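Local coordinates for protein kojibiose phosphorylase (Gut metagenome, PDB 6W0P) that belongs to glycoside hydrolase family 65, carbohydrate-active enzymes whose helical barrel domain is joined to beta-rich N- and C-terminal domains, at residues S309-Q312 with G313-Y316; G327-P330 with T331-I334; V483-T487 with Y488-M492; E567-I570 with Y571-W574. All blocks are in the same frame, centred on the assembly; numbering follows the deposited sequence.

Contact 1 of 4, residues S309-Q312 with G313-Y316; sequences SDQQ and GIRY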
loop_
_atom_site.group_PDB
_atom_site.type_symbol
_atom_site.label_atom_id
_atom_site.label_comp_id
_atom_site.label_asym_id
_atom_site.label_seq_id
_atom_site.Cartn_x
_atom_site.Cartn_y
_atom_site.Cartn_z
ATOM N N SER A 309 29.632 -23.597 -23.572
ATOM C CA SER A 309 28.851 -22.517 -22.929
ATOM C C SER A 309 28.049 -23.099 -21.752
ATOM O O SER A 309 28.066 -22.512 -20.639
ATOM C CB SER A 309 27.973 -21.855 -23.930
ATOM O OG SER A 309 27.028 -21.031 -23.249
ATOM N N ASP A 310 27.411 -24.250 -21.946
ATOM C CA ASP A 310 26.600 -24.885 -20.875
ATOM C C ASP A 310 27.547 -25.546 -19.871
ATOM O O ASP A 310 27.230 -25.573 -18.691
ATOM C CB ASP A 310 25.553 -25.836 -21.452
ATOM C CG ASP A 310 24.284 -25.149 -21.922
ATOM O OD1 ASP A 310 23.983 -24.061 -21.405
ATOM O OD2 ASP A 310 23.583 -25.738 -22.757
ATOM N N GLN A 311 28.664 -26.093 -20.328
ATOM C CA GLN A 311 29.620 -26.753 -19.405
ATOM C C GLN A 311 30.139 -25.689 -18.430
ATOM O O GLN A 311 30.179 -25.968 -17.224
ATOM C CB GLN A 311 30.756 -27.458 -20.156
ATOM C CG GLN A 311 31.808 -28.020 -19.211
ATOM C CD GLN A 311 31.280 -29.133 -18.340
ATOM O OE1 GLN A 311 31.417 -30.303 -18.695
ATOM N NE2 GLN A 311 30.658 -28.793 -17.217
ATOM N N GLN A 312 30.530 -24.516 -18.933
ATOM C CA GLN A 312 31.002 -23.403 -18.072
ATOM C C GLN A 312 29.857 -22.989 -17.158
ATOM O O GLN A 312 30.091 -22.867 -15.955
ATOM C CB GLN A 312 31.484 -22.193 -18.874
ATOM C CG GLN A 312 31.930 -21.023 -18.001
ATOM C CD GLN A 312 32.438 -19.888 -18.863
ATOM O OE1 GLN A 312 31.774 -19.486 -19.822
ATOM N NE2 GLN A 312 33.634 -19.383 -18.554
ATOM N N GLY A 313 28.671 -22.760 -17.710
ATOM C CA GLY A 313 27.509 -22.286 -16.936
ATOM C C GLY A 313 27.206 -23.216 -15.782
ATOM O O GLY A 313 27.204 -22.738 -14.593
ATOM N N ILE A 314 26.955 -24.496 -16.061
ATOM C CA ILE A 314 26.538 -25.419 -14.968
ATOM C C ILE A 314 27.620 -25.451 -13.873
ATOM O O ILE A 314 27.263 -25.528 -12.681
ATOM C CB ILE A 314 26.191 -26.833 -15.462
ATOM C CG1 ILE A 314 25.487 -27.607 -14.355
ATOM C CG2 ILE A 314 27.402 -27.597 -15.984
ATOM C CD1 ILE A 314 24.318 -26.876 -13.756
ATOM N N ARG A 315 28.895 -25.434 -14.242
ATOM C CA ARG A 315 29.968 -25.550 -13.228
ATOM C C ARG A 315 30.036 -24.228 -12.458
ATOM O O ARG A 315 30.207 -24.254 -11.229
ATOM C CB ARG A 315 31.278 -25.991 -13.880
ATOM C CG ARG A 315 32.240 -26.540 -12.841
ATOM C CD ARG A 315 33.472 -27.123 -13.476
ATOM N NE ARG A 315 33.261 -28.497 -13.879
ATOM C CZ ARG A 315 33.447 -28.993 -15.096
ATOM N NH1 ARG A 315 33.813 -28.213 -16.109
ATOM N NH2 ARG A 315 33.238 -30.287 -15.284
ATOM N N TYR A 316 29.780 -23.111 -13.138
ATOM C CA TYR A 316 29.680 -21.809 -12.448
ATOM C C TYR A 316 28.553 -21.902 -11.410
ATOM O O TYR A 316 28.766 -21.479 -10.241
ATOM C CB TYR A 316 29.499 -20.657 -13.448
ATOM C CG TYR A 316 29.310 -19.331 -12.765
ATOM C CD1 TYR A 316 30.378 -18.654 -12.199
ATOM C CD2 TYR A 316 28.051 -18.790 -12.616
ATOM C CE1 TYR A 316 30.197 -17.455 -11.532
ATOM C CE2 TYR A 316 27.855 -17.581 -11.978
ATOM C CZ TYR A 316 28.929 -16.915 -11.419
ATOM O OH TYR A 316 28.708 -15.747 -10.757
HETATM O O HOH W 1 34.608 -30.214 -17.996
#

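Contact 2 of 4, residues G327-P330 with T331-I334; sequences GFDP and TNTI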
loop_
_atom_site.group_PDB
_atom_site.type_symbol
_atom_site.label_atom_id
_atom_site.label_comp_id
_atom_site.label_asym_id
_atom_site.label_seq_id
_atom_site.Cartn_x
_atom_site.Cartn_y
_atom_site.Cartn_z
ATOM N N GLY A 327 26.803 -25.861 5.290
ATOM C CA GLY A 327 26.508 -26.394 6.626
ATOM C C GLY A 327 27.450 -25.827 7.670
ATOM O O GLY A 327 27.709 -26.514 8.676
ATOM N N PHE A 328 27.961 -24.614 7.471
ATOM C CA PHE A 328 28.875 -23.980 8.450
ATOM C C PHE A 328 28.116 -23.625 9.732
ATOM O O PHE A 328 28.730 -23.688 10.800
ATOM C CB PHE A 328 29.524 -22.711 7.900
ATOM C CG PHE A 328 30.515 -22.102 8.858
ATOM C CD1 PHE A 328 31.772 -22.676 9.031
ATOM C CD2 PHE A 328 30.190 -20.972 9.596
ATOM C CE1 PHE A 328 32.687 -22.137 9.921
ATOM C CE2 PHE A 328 31.101 -20.442 10.501
ATOM C CZ PHE A 328 32.347 -21.019 10.655
ATOM N N ASP A 329 26.841 -23.247 9.634
ATOM C CA ASP A 329 26.103 -22.632 10.770
ATOM C C ASP A 329 24.600 -22.876 10.667
ATOM O O ASP A 329 23.958 -22.364 9.758
ATOM C CB ASP A 329 26.362 -21.129 10.821
ATOM C CG ASP A 329 25.852 -20.444 12.088
ATOM O OD1 ASP A 329 24.988 -21.024 12.787
ATOM O OD2 ASP A 329 26.327 -19.333 12.364
ATOM N N PRO A 330 23.985 -23.559 11.657
ATOM C CA PRO A 330 22.547 -23.827 11.657
ATOM C C PRO A 330 21.670 -22.600 11.954
ATOM O O PRO A 330 20.454 -22.782 12.061
ATOM C CB PRO A 330 22.356 -24.853 12.799
ATOM C CG PRO A 330 23.509 -24.571 13.755
ATOM C CD PRO A 330 24.645 -24.085 12.870
ATOM N N THR A 331 22.275 -21.414 12.119
ATOM C CA THR A 331 21.570 -20.104 12.172
ATOM C C THR A 331 21.829 -19.317 10.878
ATOM O O THR A 331 21.507 -18.109 10.841
ATOM C CB THR A 331 21.951 -19.316 13.441
ATOM O OG1 THR A 331 23.335 -18.959 13.383
ATOM C CG2 THR A 331 21.701 -20.106 14.708
ATOM N N ASN A 332 22.405 -19.937 9.852
ATOM C CA ASN A 332 22.679 -19.262 8.553
ATOM C C ASN A 332 21.631 -19.715 7.544
ATOM O O ASN A 332 21.096 -20.817 7.709
ATOM C CB ASN A 332 24.085 -19.529 8.015
ATOM C CG ASN A 332 25.152 -18.649 8.627
ATOM O OD1 ASN A 332 24.838 -17.674 9.310
ATOM N ND2 ASN A 332 26.410 -18.996 8.411
ATOM N N THR A 333 21.362 -18.894 6.530
ATOM C CA THR A 333 20.433 -19.253 5.438
ATOM C C THR A 333 20.965 -18.684 4.123
ATOM O O THR A 333 21.950 -17.932 4.140
ATOM C CB THR A 333 19.009 -18.768 5.743
ATOM O OG1 THR A 333 18.103 -19.334 4.792
ATOM C CG2 THR A 333 18.899 -17.265 5.685
ATOM N N ILE A 334 20.306 -19.049 3.034
ATOM C CA ILE A 334 20.629 -18.591 1.657
ATOM C C ILE A 334 19.775 -17.348 1.362
ATOM O O ILE A 334 18.533 -17.454 1.427
ATOM C CB ILE A 334 20.363 -19.740 0.665
ATOM C CG1 ILE A 334 21.172 -20.984 1.041
ATOM C CG2 ILE A 334 20.615 -19.294 -0.758
ATOM C CD1 ILE A 334 21.040 -22.133 0.091
HETATM O O HOH W 2 27.944 -17.990 11.182
#

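Contact 3 of 4, residues V483-T487 with Y488-M492; sequences VNHNT and YTNFM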
loop_
_atom_site.group_PDB
_atom_site.type_symbol
_atom_site.label_atom_id
_atom_site.label_comp_id
_atom_site.label_asym_id
_atom_site.label_seq_id
_atom_site.Cartn_x
_atom_site.Cartn_y
_atom_site.Cartn_z
ATOM N N VAL A 483 -7.918 -13.891 -3.172
ATOM C CA VAL A 483 -8.780 -14.969 -3.716
ATOM C C VAL A 483 -9.087 -15.950 -2.592
ATOM O O VAL A 483 -8.404 -15.907 -1.557
ATOM C CB VAL A 483 -8.136 -15.659 -4.926
ATOM C CG1 VAL A 483 -7.989 -14.676 -6.068
ATOM C CG2 VAL A 483 -6.822 -16.343 -4.594
ATOM N N ASN A 484 -10.060 -16.817 -2.835
ATOM C CA ASN A 484 -10.473 -17.899 -1.923
ATOM C C ASN A 484 -10.247 -19.242 -2.609
ATOM O O ASN A 484 -10.349 -19.294 -3.818
ATOM C CB ASN A 484 -11.930 -17.727 -1.518
ATOM C CG ASN A 484 -12.240 -16.338 -1.019
ATOM O OD1 ASN A 484 -11.493 -15.778 -0.224
ATOM N ND2 ASN A 484 -13.372 -15.810 -1.434
ATOM N N HIS A 485 -9.945 -20.287 -1.834
ATOM C CA HIS A 485 -9.793 -21.671 -2.338
ATOM C C HIS A 485 -8.653 -21.700 -3.363
ATOM O O HIS A 485 -8.829 -22.350 -4.442
ATOM C CB HIS A 485 -11.127 -22.160 -2.914
ATOM C CG HIS A 485 -12.302 -21.863 -2.046
ATOM N ND1 HIS A 485 -12.235 -21.968 -0.684
ATOM C CD2 HIS A 485 -13.577 -21.492 -2.345
ATOM C CE1 HIS A 485 -13.431 -21.716 -0.173
ATOM N NE2 HIS A 485 -14.269 -21.394 -1.170
ATOM N N ASN A 486 -7.538 -21.006 -3.060
ATOM C CA ASN A 486 -6.281 -21.198 -3.825
ATOM C C ASN A 486 -5.832 -22.641 -3.583
ATOM O O ASN A 486 -5.670 -23.042 -2.403
ATOM C CB ASN A 486 -5.198 -20.192 -3.481
ATOM C CG ASN A 486 -3.847 -20.599 -4.022
ATOM O OD1 ASN A 486 -3.012 -21.098 -3.266
ATOM N ND2 ASN A 486 -3.618 -20.375 -5.309
ATOM N N THR A 487 -5.689 -23.415 -4.657
ATOM C CA THR A 487 -5.466 -24.875 -4.551
ATOM C C THR A 487 -4.075 -25.135 -3.990
ATOM O O THR A 487 -3.969 -25.978 -3.120
ATOM C CB THR A 487 -5.740 -25.572 -5.882
ATOM O OG1 THR A 487 -7.088 -25.192 -6.178
ATOM C CG2 THR A 487 -5.572 -27.073 -5.781
ATOM N N TYR A 488 -3.056 -24.381 -4.404
ATOM C CA TYR A 488 -1.709 -24.557 -3.820
ATOM C C TYR A 488 -1.794 -24.436 -2.291
ATOM O O TYR A 488 -1.302 -25.327 -1.567
ATOM C CB TYR A 488 -0.700 -23.538 -4.352
ATOM C CG TYR A 488 0.684 -23.801 -3.829
ATOM C CD1 TYR A 488 1.107 -23.292 -2.613
ATOM C CD2 TYR A 488 1.534 -24.651 -4.516
ATOM C CE1 TYR A 488 2.382 -23.556 -2.121
ATOM C CE2 TYR A 488 2.809 -24.929 -4.037
ATOM C CZ TYR A 488 3.240 -24.380 -2.839
ATOM O OH TYR A 488 4.477 -24.727 -2.374
ATOM N N THR A 489 -2.387 -23.351 -1.798
ATOM C CA THR A 489 -2.513 -23.080 -0.340
ATOM C C THR A 489 -3.231 -24.257 0.359
ATOM O O THR A 489 -2.699 -24.787 1.371
ATOM C CB THR A 489 -3.203 -21.727 -0.126
ATOM O OG1 THR A 489 -2.458 -20.700 -0.792
ATOM C CG2 THR A 489 -3.390 -21.391 1.336
ATOM N N ASN A 490 -4.390 -24.676 -0.159
ATOM C CA ASN A 490 -5.256 -25.678 0.512
ATOM C C ASN A 490 -4.580 -27.048 0.422
ATOM O O ASN A 490 -4.536 -27.759 1.447
ATOM C CB ASN A 490 -6.671 -25.697 -0.071
ATOM C CG ASN A 490 -7.437 -24.437 0.262
ATOM O OD1 ASN A 490 -6.844 -23.444 0.658
ATOM N ND2 ASN A 490 -8.748 -24.470 0.066
ATOM N N PHE A 491 -4.071 -27.382 -0.762
ATOM C CA PHE A 491 -3.410 -28.673 -1.039
ATOM C C PHE A 491 -2.225 -28.821 -0.084
ATOM O O PHE A 491 -2.162 -29.829 0.654
ATOM C CB PHE A 491 -2.988 -28.751 -2.507
ATOM C CG PHE A 491 -2.442 -30.086 -2.938
ATOM C CD1 PHE A 491 -1.093 -30.369 -2.831
ATOM C CD2 PHE A 491 -3.274 -31.046 -3.484
ATOM C CE1 PHE A 491 -0.597 -31.598 -3.232
ATOM C CE2 PHE A 491 -2.769 -32.262 -3.914
ATOM C CZ PHE A 491 -1.427 -32.530 -3.796
ATOM N N MET A 492 -1.328 -27.836 -0.071
ATOM C CA MET A 492 -0.097 -27.912 0.758
ATOM C C MET A 492 -0.453 -27.945 2.262
ATOM O O MET A 492 0.277 -28.627 3.001
ATOM C CB MET A 492 0.838 -26.741 0.451
ATOM C CG MET A 492 1.396 -26.778 -0.954
ATOM S SD MET A 492 2.288 -28.306 -1.309
ATOM C CE MET A 492 3.772 -28.009 -0.350
HETATM O O HOH W 3 -7.024 -20.855 -0.275
#

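Contact 4 of 4, residues E567-I570 with Y571-W574; sequences EMPI and YSHW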
loop_
_atom_site.group_PDB
_atom_site.type_symbol
_atom_site.label_atom_id
_atom_site.label_comp_id
_atom_site.label_asym_id
_atom_site.label_seq_id
_atom_site.Cartn_x
_atom_site.Cartn_y
_atom_site.Cartn_z
ATOM N N GLU A 567 5.388 -3.277 -23.768
ATOM C CA GLU A 567 4.552 -3.390 -22.540
ATOM C C GLU A 567 5.258 -4.249 -21.487
ATOM O O GLU A 567 4.615 -4.586 -20.474
ATOM C CB GLU A 567 3.197 -4.029 -22.849
ATOM C CG GLU A 567 2.256 -3.148 -23.647
ATOM C CD GLU A 567 0.889 -3.776 -23.871
ATOM O OE1 GLU A 567 0.798 -4.775 -24.640
ATOM O OE2 GLU A 567 -0.075 -3.282 -23.267
ATOM N N MET A 568 6.520 -4.614 -21.706
ATOM C CA MET A 568 7.274 -5.454 -20.743
ATOM C C MET A 568 8.377 -4.614 -20.099
ATOM O O MET A 568 8.982 -3.768 -20.754
ATOM C CB MET A 568 7.859 -6.691 -21.430
ATOM C CG MET A 568 7.615 -7.987 -20.658
ATOM S SD MET A 568 5.879 -8.537 -20.655
ATOM C CE MET A 568 5.669 -9.010 -22.374
ATOM N N PRO A 569 8.622 -4.769 -18.778
ATOM C CA PRO A 569 7.815 -5.652 -17.929
ATOM C C PRO A 569 6.439 -5.015 -17.637
ATOM O O PRO A 569 6.277 -3.812 -17.867
ATOM C CB PRO A 569 8.688 -5.835 -16.675
ATOM C CG PRO A 569 9.509 -4.552 -16.593
ATOM C CD PRO A 569 9.664 -4.051 -18.019
ATOM N N ILE A 570 5.475 -5.833 -17.198
ATOM C CA ILE A 570 4.035 -5.461 -17.020
ATOM C C ILE A 570 3.916 -4.305 -16.015
ATOM O O ILE A 570 3.182 -3.342 -16.311
ATOM C CB ILE A 570 3.208 -6.686 -16.572
ATOM C CG1 ILE A 570 3.014 -7.696 -17.709
ATOM C CG2 ILE A 570 1.877 -6.258 -15.976
ATOM C CD1 ILE A 570 1.963 -7.304 -18.728
ATOM N N TYR A 571 4.605 -4.406 -14.871
ATOM C CA TYR A 571 4.437 -3.500 -13.703
ATOM C C TYR A 571 4.812 -2.064 -14.108
ATOM O O TYR A 571 4.284 -1.108 -13.479
ATOM C CB TYR A 571 5.190 -4.035 -12.475
ATOM C CG TYR A 571 6.703 -4.059 -12.537
ATOM C CD1 TYR A 571 7.449 -2.890 -12.415
ATOM C CD2 TYR A 571 7.398 -5.257 -12.666
ATOM C CE1 TYR A 571 8.836 -2.903 -12.456
ATOM C CE2 TYR A 571 8.787 -5.287 -12.704
ATOM C CZ TYR A 571 9.507 -4.106 -12.600
ATOM O OH TYR A 571 10.872 -4.114 -12.632
ATOM N N SER A 572 5.654 -1.916 -15.138
ATOM C CA SER A 572 6.175 -0.620 -15.642
ATOM C C SER A 572 5.262 -0.032 -16.718
ATOM O O SER A 572 5.437 1.169 -17.018
ATOM C CB SER A 572 7.579 -0.764 -16.177
ATOM O OG SER A 572 8.451 -1.237 -15.162
ATOM N N HIS A 573 4.364 -0.825 -17.309
ATOM C CA HIS A 573 3.542 -0.366 -18.462
ATOM C C HIS A 573 2.033 -0.435 -18.163
ATOM O O HIS A 573 1.326 0.412 -18.701
ATOM C CB HIS A 573 4.001 -1.054 -19.768
ATOM C CG HIS A 573 5.342 -0.565 -20.236
ATOM N ND1 HIS A 573 6.538 -1.046 -19.704
ATOM C CD2 HIS A 573 5.688 0.391 -21.130
ATOM C CE1 HIS A 573 7.553 -0.424 -20.270
ATOM N NE2 HIS A 573 7.057 0.455 -21.153
ATOM N N TRP A 574 1.565 -1.350 -17.313
ATOM C CA TRP A 574 0.123 -1.538 -16.978
ATOM C C TRP A 574 -0.215 -0.839 -15.657
ATOM O O TRP A 574 0.624 -0.838 -14.770
ATOM C CB TRP A 574 -0.228 -3.035 -16.916
ATOM C CG TRP A 574 -0.315 -3.687 -18.259
ATOM C CD1 TRP A 574 0.211 -3.203 -19.416
ATOM C CD2 TRP A 574 -0.940 -4.941 -18.600
ATOM N NE1 TRP A 574 -0.059 -4.047 -20.452
ATOM C CE2 TRP A 574 -0.750 -5.128 -19.987
ATOM C CE3 TRP A 574 -1.667 -5.911 -17.889
ATOM C CZ2 TRP A 574 -1.255 -6.227 -20.673
ATOM C CZ3 TRP A 574 -2.163 -6.997 -18.571
ATOM C CH2 TRP A 574 -1.947 -7.157 -19.937
#

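Contact 1 of 4, residues S309-Q312 with G313-Y316
Gln312 O accepts the backbone N-H of Tyr316 at 2.8 Å. It is the shortest of four successive i+4 to i bonds; Ile314 N lies 2.9 Å from Asp310 O, whereas Arg315 N stands 3.3 Å from Gln311 O, the longest of the set. The side chains of Gln311 and Arg315, one helical turn apart, meet by their flat ends. The Gln311 amide lies over one face of the guanidinium, their planes only 18° apart, and NE2 is 3.5 Å from Arg315 CZ, shifted toward the rim of the group. Both NE2 and Arg315 NH1 are donors, which makes this a flat overlap and not a bond. The overlap depends on bends in both chains: Gln311 turns at chi2 and Arg315 folds back at chi3 (-85°). A water accepts from Arg315 NH1 at 2.9 Å and gives only a weak bond to Gln311 OE1. This is the buried N-terminal part of helix 308-324, a helix of the family 65 fold that follows strand 303-305. Gln311 OE1 accepts from Ile304 N and NE2 donates to Ile302 O, so the amide is fixed in rotation from outside the helix. Arg315 forms a salt bridge with Asp301 through NH2 and donates from NH1 to Pro13 O, while Asp310 OD2 accepts from Trp700 NE1. On another side of the helix, Ile314 CG2 rests 3.4 Å from Asp310 O and 3.5 Å from Gln311 O, packed against the carbonyls of the preceding turn.

Contact 2 of 4, residues G327-P330 with T331-I334
Asp329 lays its CB against the side-chain amide of Asn332, 3.2 Å from ND2, a close fit in which the two side chains run at about a right angle and the carboxylate and amide planes differ by 47°. Its OD1 faces Thr331 and accepts twice, from the backbone N at 2.8 Å and from OG1 at 2.7 Å. Both donors come from the same face of the carboxylate, well above its plane. Thr331 OG1 can reach OD1 because it sits between its own backbone N and carbonyl carbon (chi1 66°), folded back over the turn. The bond from Thr331 N to Asp329 OD1 defines an Asx turn, superposed on a type I beta turn from Asp329 to Asn332 that Asn332 N closes onto Asp329 O at 2.9 Å. Pro330, with its restricted phi, occupies the second position of that turn and packs on Asp370 and Met373 of helix 365-376. Lys257 forms a salt bridge with Asp329 OD2 and also donates to Thr331 OG1 and Asn332 OD1, gathering three side chains of the turn. Asn332 ND2 donates to Glu38 OE2 and approaches the edge of the Phe328 ring, 4.4 Å from CD2.

Contact 3 of 4, residues V483-T487 with Y488-M492
Asn486 and Thr489 point their side chains across each other at about a right angle, meeting at Asn486 OD1. That oxygen takes the Thr489 backbone N-H at 2.8 Å and the Thr489 hydroxyl OG1 at 2.6 Å, the two donors arriving from opposite faces of the amide plane. The Asn486 side chain, with CG anti to the backbone N (chi1 167°), swings over the first turn of helix 487-504, making Asn486 its N-cap. The return bond of a full capping box is not made: Asn486 N donates weakly to a water, which also lies 2.8 Å from Asn490 OD1. The amide of Asn490 stands beside the turn, its CG 3.5 Å from Asn486 O, and ND2 donates to Ser469 OG and Val536 O. On the same helix, the Tyr488 ring carries Met492 CG over one face, 3.5 Å above its plane, while the Phe491 ring stacks with Phe593. Main-chain bonding starts with Asn490 N to Asn486 O at 3.1 Å and Phe491 N to Thr487 O at 2.7 Å. Asn486 ND2 donates to Asp589 OD1, which fixes the amide's rotation. The cap thus satisfies a buried N-H of the first turn, and an oxygen gripped twice at the positive end of the helix is probably polarised by it.

Contact 4 of 4, residues E567-I570 with Y571-W574
Glu567 and Trp574 are joined side chain to side chain: Trp574 NE1 donates to Glu567 OE2 at 2.9 Å. The indole N-H meets the oxygen from well above the carboxylate plane, and the two planes stand 55° apart. The other carboxylate oxygen, OE1, accepts from Lys564 N, so both are engaged. Among main-chain bonds, Ile570 O is gripped twice, by Trp574 N at 2.8 Å and by His573 N at 3.0 Å. Pro569 O receives two weak bonds, from Ser572 N and from His573 ND1 at 3.3 Å, the latter at the edge of the imidazole. The apolar contacts are CH-pi. Ile570 CG1 lies anti to the carbonyl carbon (chi1 -72°), and the turn at chi2 carries CD1 over the six-membered ring of Trp574, 3.7 Å from its centroid and 11° off the normal; Pro569 CG lies over a face of Tyr571, 4.3 Å from the centroid but displaced toward the rim. Trp574 also makes a cation-pi contact with Arg578. Tyr571 packs on Tyr75 of the second subunit, and Trp574 on Asp390 of the same neighbour. The Trp574 N to Ile570 O bond defines a five-residue alpha-turn, here following a cis peptide before Pro569 in a catalytic-domain loop at the dimer interface.

The four contacts follow one another along the chain; none nests in or crosses another, and each closes a short local stretch. Contact 1 lies within helix 308-324, against strands 303-305 and 15-19. Contact 2 turns the chain in the loop after that helix, reaching helix 365-376 and Lys257, just after strand 245-256. Their centres are 26 Å apart. Contact 3 starts helix 487-504, next to helices 590-596 and 418-434; contact 4 turns the later loop between helices 522-534 and 590-596. Those two centres are 27 Å apart and their nearest atoms about 16 Å. Segment 483-487 touches the second subunit through Asn484, and contact 4 through Tyr571 and Trp574, among others, whereas contacts 1 and 2 do not.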